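PDB 4J3Z: mandelate racemase/muconate lactonizing enzyme from Jannaschia sp., which belongs to the enolase superfamily and is probably an isomerase or lyase acting on a carboxylate substrate, though its own reaction is not established. Local coordinates for residues M51-F59 and T90-L98. Sequence-based numbering, arbitrary orientation.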
# COMPACT_ATOMS: atom_id res chain seq x y z
N MET D 51 9.30 8.03 -42.41
CA MET D 51 8.18 8.73 -41.78
C MET D 51 7.16 9.21 -42.81
O MET D 51 5.95 9.12 -42.55
CB MET D 51 8.62 9.89 -40.87
CG MET D 51 9.00 9.49 -39.44
SD MET D 51 7.81 8.49 -38.51
CE MET D 51 6.34 9.52 -38.50
N THR D 52 7.62 9.68 -43.98
CA THR D 52 6.67 10.17 -44.99
C THR D 52 5.69 9.07 -45.41
O THR D 52 4.53 9.36 -45.70
CB THR D 52 7.29 10.83 -46.26
OG1 THR D 52 7.87 9.84 -47.12
CG2 THR D 52 8.29 11.92 -45.95
N HIS D 53 6.15 7.83 -45.44
CA HIS D 53 5.29 6.70 -45.78
C HIS D 53 4.39 6.30 -44.61
O HIS D 53 3.27 5.86 -44.82
CB HIS D 53 6.12 5.52 -46.28
CG HIS D 53 6.92 5.82 -47.50
ND1 HIS D 53 8.28 6.04 -47.47
CD2 HIS D 53 6.55 5.93 -48.80
CE1 HIS D 53 8.71 6.28 -48.70
NE2 HIS D 53 7.68 6.23 -49.52
N VAL D 54 4.88 6.48 -43.38
CA VAL D 54 4.03 6.31 -42.19
C VAL D 54 2.92 7.38 -42.13
O VAL D 54 1.75 7.05 -41.91
CB VAL D 54 4.85 6.33 -40.89
CG1 VAL D 54 3.97 6.65 -39.69
CG2 VAL D 54 5.57 4.99 -40.69
N ILE D 55 3.30 8.65 -42.33
CA ILE D 55 2.35 9.78 -42.23
C ILE D 55 1.32 9.72 -43.34
O ILE D 55 0.13 9.93 -43.10
CB ILE D 55 3.07 11.17 -42.24
CG1 ILE D 55 4.04 11.29 -41.06
CG2 ILE D 55 2.05 12.29 -42.16
CD1 ILE D 55 5.23 12.21 -41.32
N HIS D 56 1.77 9.42 -44.56
CA HIS D 56 0.82 9.18 -45.66
C HIS D 56 -0.09 7.97 -45.40
O HIS D 56 -1.24 7.96 -45.82
CB HIS D 56 1.54 9.02 -47.00
CG HIS D 56 1.61 10.28 -47.80
ND1 HIS D 56 2.78 10.99 -47.98
CD2 HIS D 56 0.65 10.98 -48.45
CE1 HIS D 56 2.54 12.05 -48.73
NE2 HIS D 56 1.26 12.07 -49.03
N ASP D 57 0.44 6.95 -44.72
CA ASP D 57 -0.36 5.76 -44.36
C ASP D 57 -1.49 6.12 -43.40
O ASP D 57 -2.65 5.78 -43.66
CB ASP D 57 0.55 4.67 -43.77
CG ASP D 57 -0.09 3.28 -43.80
OD1 ASP D 57 -1.09 3.07 -43.09
OD2 ASP D 57 0.43 2.40 -44.53
N VAL D 58 -1.15 6.84 -42.31
CA VAL D 58 -2.11 7.20 -41.24
C VAL D 58 -3.25 8.09 -41.76
O VAL D 58 -4.42 7.86 -41.44
CB VAL D 58 -1.38 7.89 -40.04
CG1 VAL D 58 -2.36 8.50 -39.05
CG2 VAL D 58 -0.45 6.90 -39.33
N PHE D 59 -2.90 9.07 -42.58
CA PHE D 59 -3.87 9.99 -43.19
C PHE D 59 -4.83 9.25 -44.12
O PHE D 59 -6.06 9.35 -43.96
CB PHE D 59 -3.11 11.10 -43.93
CG PHE D 59 -3.99 12.01 -44.76
CD1 PHE D 59 -4.71 13.04 -44.16
CD2 PHE D 59 -4.08 11.84 -46.14
CE1 PHE D 59 -5.51 13.88 -44.91
CE2 PHE D 59 -4.88 12.67 -46.90
CZ PHE D 59 -5.60 13.69 -46.29
N THR D 90 5.54 6.38 -33.08
CA THR D 90 5.69 6.48 -34.54
C THR D 90 4.34 6.74 -35.22
O THR D 90 4.18 7.74 -35.92
CB THR D 90 6.40 5.24 -35.12
OG1 THR D 90 7.72 5.15 -34.58
CG2 THR D 90 6.50 5.32 -36.63
N VAL D 91 3.38 5.85 -35.00
CA VAL D 91 2.06 5.94 -35.65
C VAL D 91 1.26 7.13 -35.14
O VAL D 91 0.59 7.83 -35.92
CB VAL D 91 1.23 4.65 -35.45
CG1 VAL D 91 -0.15 4.77 -36.09
CG2 VAL D 91 1.96 3.43 -36.00
N PHE D 92 1.33 7.36 -33.83
CA PHE D 92 0.49 8.38 -33.23
C PHE D 92 1.14 9.76 -33.28
O PHE D 92 0.45 10.78 -33.38
CB PHE D 92 0.08 7.99 -31.82
CG PHE D 92 -1.32 8.40 -31.46
CD1 PHE D 92 -2.40 8.00 -32.24
CD2 PHE D 92 -1.57 9.17 -30.33
CE1 PHE D 92 -3.70 8.38 -31.92
CE2 PHE D 92 -2.86 9.54 -29.99
CZ PHE D 92 -3.93 9.14 -30.78
N GLY D 93 2.47 9.78 -33.21
CA GLY D 93 3.24 10.98 -33.52
C GLY D 93 2.90 11.49 -34.91
O GLY D 93 2.80 12.70 -35.13
N ALA D 94 2.71 10.57 -35.85
CA ALA D 94 2.25 10.92 -37.19
C ALA D 94 0.84 11.54 -37.13
O ALA D 94 0.59 12.59 -37.72
CB ALA D 94 2.27 9.69 -38.09
N PHE D 95 -0.06 10.89 -36.39
CA PHE D 95 -1.42 11.40 -36.20
C PHE D 95 -1.46 12.83 -35.65
O PHE D 95 -2.30 13.63 -36.06
CB PHE D 95 -2.23 10.48 -35.27
CG PHE D 95 -3.58 11.03 -34.91
CD1 PHE D 95 -4.65 10.91 -35.79
CD2 PHE D 95 -3.77 11.70 -33.70
CE1 PHE D 95 -5.88 11.45 -35.47
CE2 PHE D 95 -5.00 12.24 -33.38
CZ PHE D 95 -6.06 12.12 -34.27
N SER D 96 -0.57 13.13 -34.70
CA SER D 96 -0.58 14.41 -34.00
C SER D 96 -0.42 15.56 -34.97
O SER D 96 -1.20 16.52 -34.94
CB SER D 96 0.51 14.45 -32.94
OG SER D 96 0.61 13.22 -32.25
N GLY D 97 0.60 15.46 -35.82
CA GLY D 97 0.82 16.44 -36.88
C GLY D 97 -0.46 16.73 -37.62
O GLY D 97 -0.88 17.89 -37.73
N LEU D 98 -1.10 15.67 -38.10
CA LEU D 98 -2.34 15.77 -38.87
C LEU D 98 -3.51 16.32 -38.06
O LEU D 98 -4.28 17.16 -38.57
CB LEU D 98 -2.69 14.41 -39.48
CG LEU D 98 -1.52 13.65 -40.13
CD1 LEU D 98 -1.93 12.21 -40.43
CD2 LEU D 98 -1.01 14.35 -41.39
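Thr-90 meets helix 51-59 through its methyl: CG2 lies 3.9 Å from SD of Met-51 and also touches CG2 of Val-54, while OG1 forms a hydrogen bond with OD2 of Asp-88 of the second subunit. The Met-51 chain, bent at both chi2 and chi3 (-52° and -59°), brings its CE against the carbonyl oxygen of Thr-90. At the next residue, Val-91 offers CG1 to CG2 of Val-58 at 3.9 Å, and the same methyl of Val-58 rests against the Val-91 carbonyl oxygen. Ala-94 illustrates how a small residue brings helices close: its CB is a knob among Met-51, Val-54, Ile-55 and Val-58, 3.8 Å from CG1 of Ile-55, and its CA comes within 5.2 Å of CA of Ile-55. The axes of the two segments approach to 8.9 Å and cross at -68°. This pair belongs to the helical part of the N-terminal capping domain of the enolase superfamily, packed on the three-stranded antiparallel sheet through Ile-55, Phe-59 and Leu-98. Phe-95 supplies CA and CB to CG1 of Val-58, a methyl that also meets CD1 of Leu-98; the side chain of Val-58 is the reciprocal knob, seated among Val-91, Ala-94, Phe-95 and Leu-98. An alanine in place of Val-58 would lack both methyls and would probably open a gap between Val-91, Phe-95 and Leu-98. Leu-98 sends its two methyls to two residues of helix 51-59, CD1 to CB of Phe-59 at 3.9 Å and CD2 to CG2 of Ile-55 at 3.8 Å.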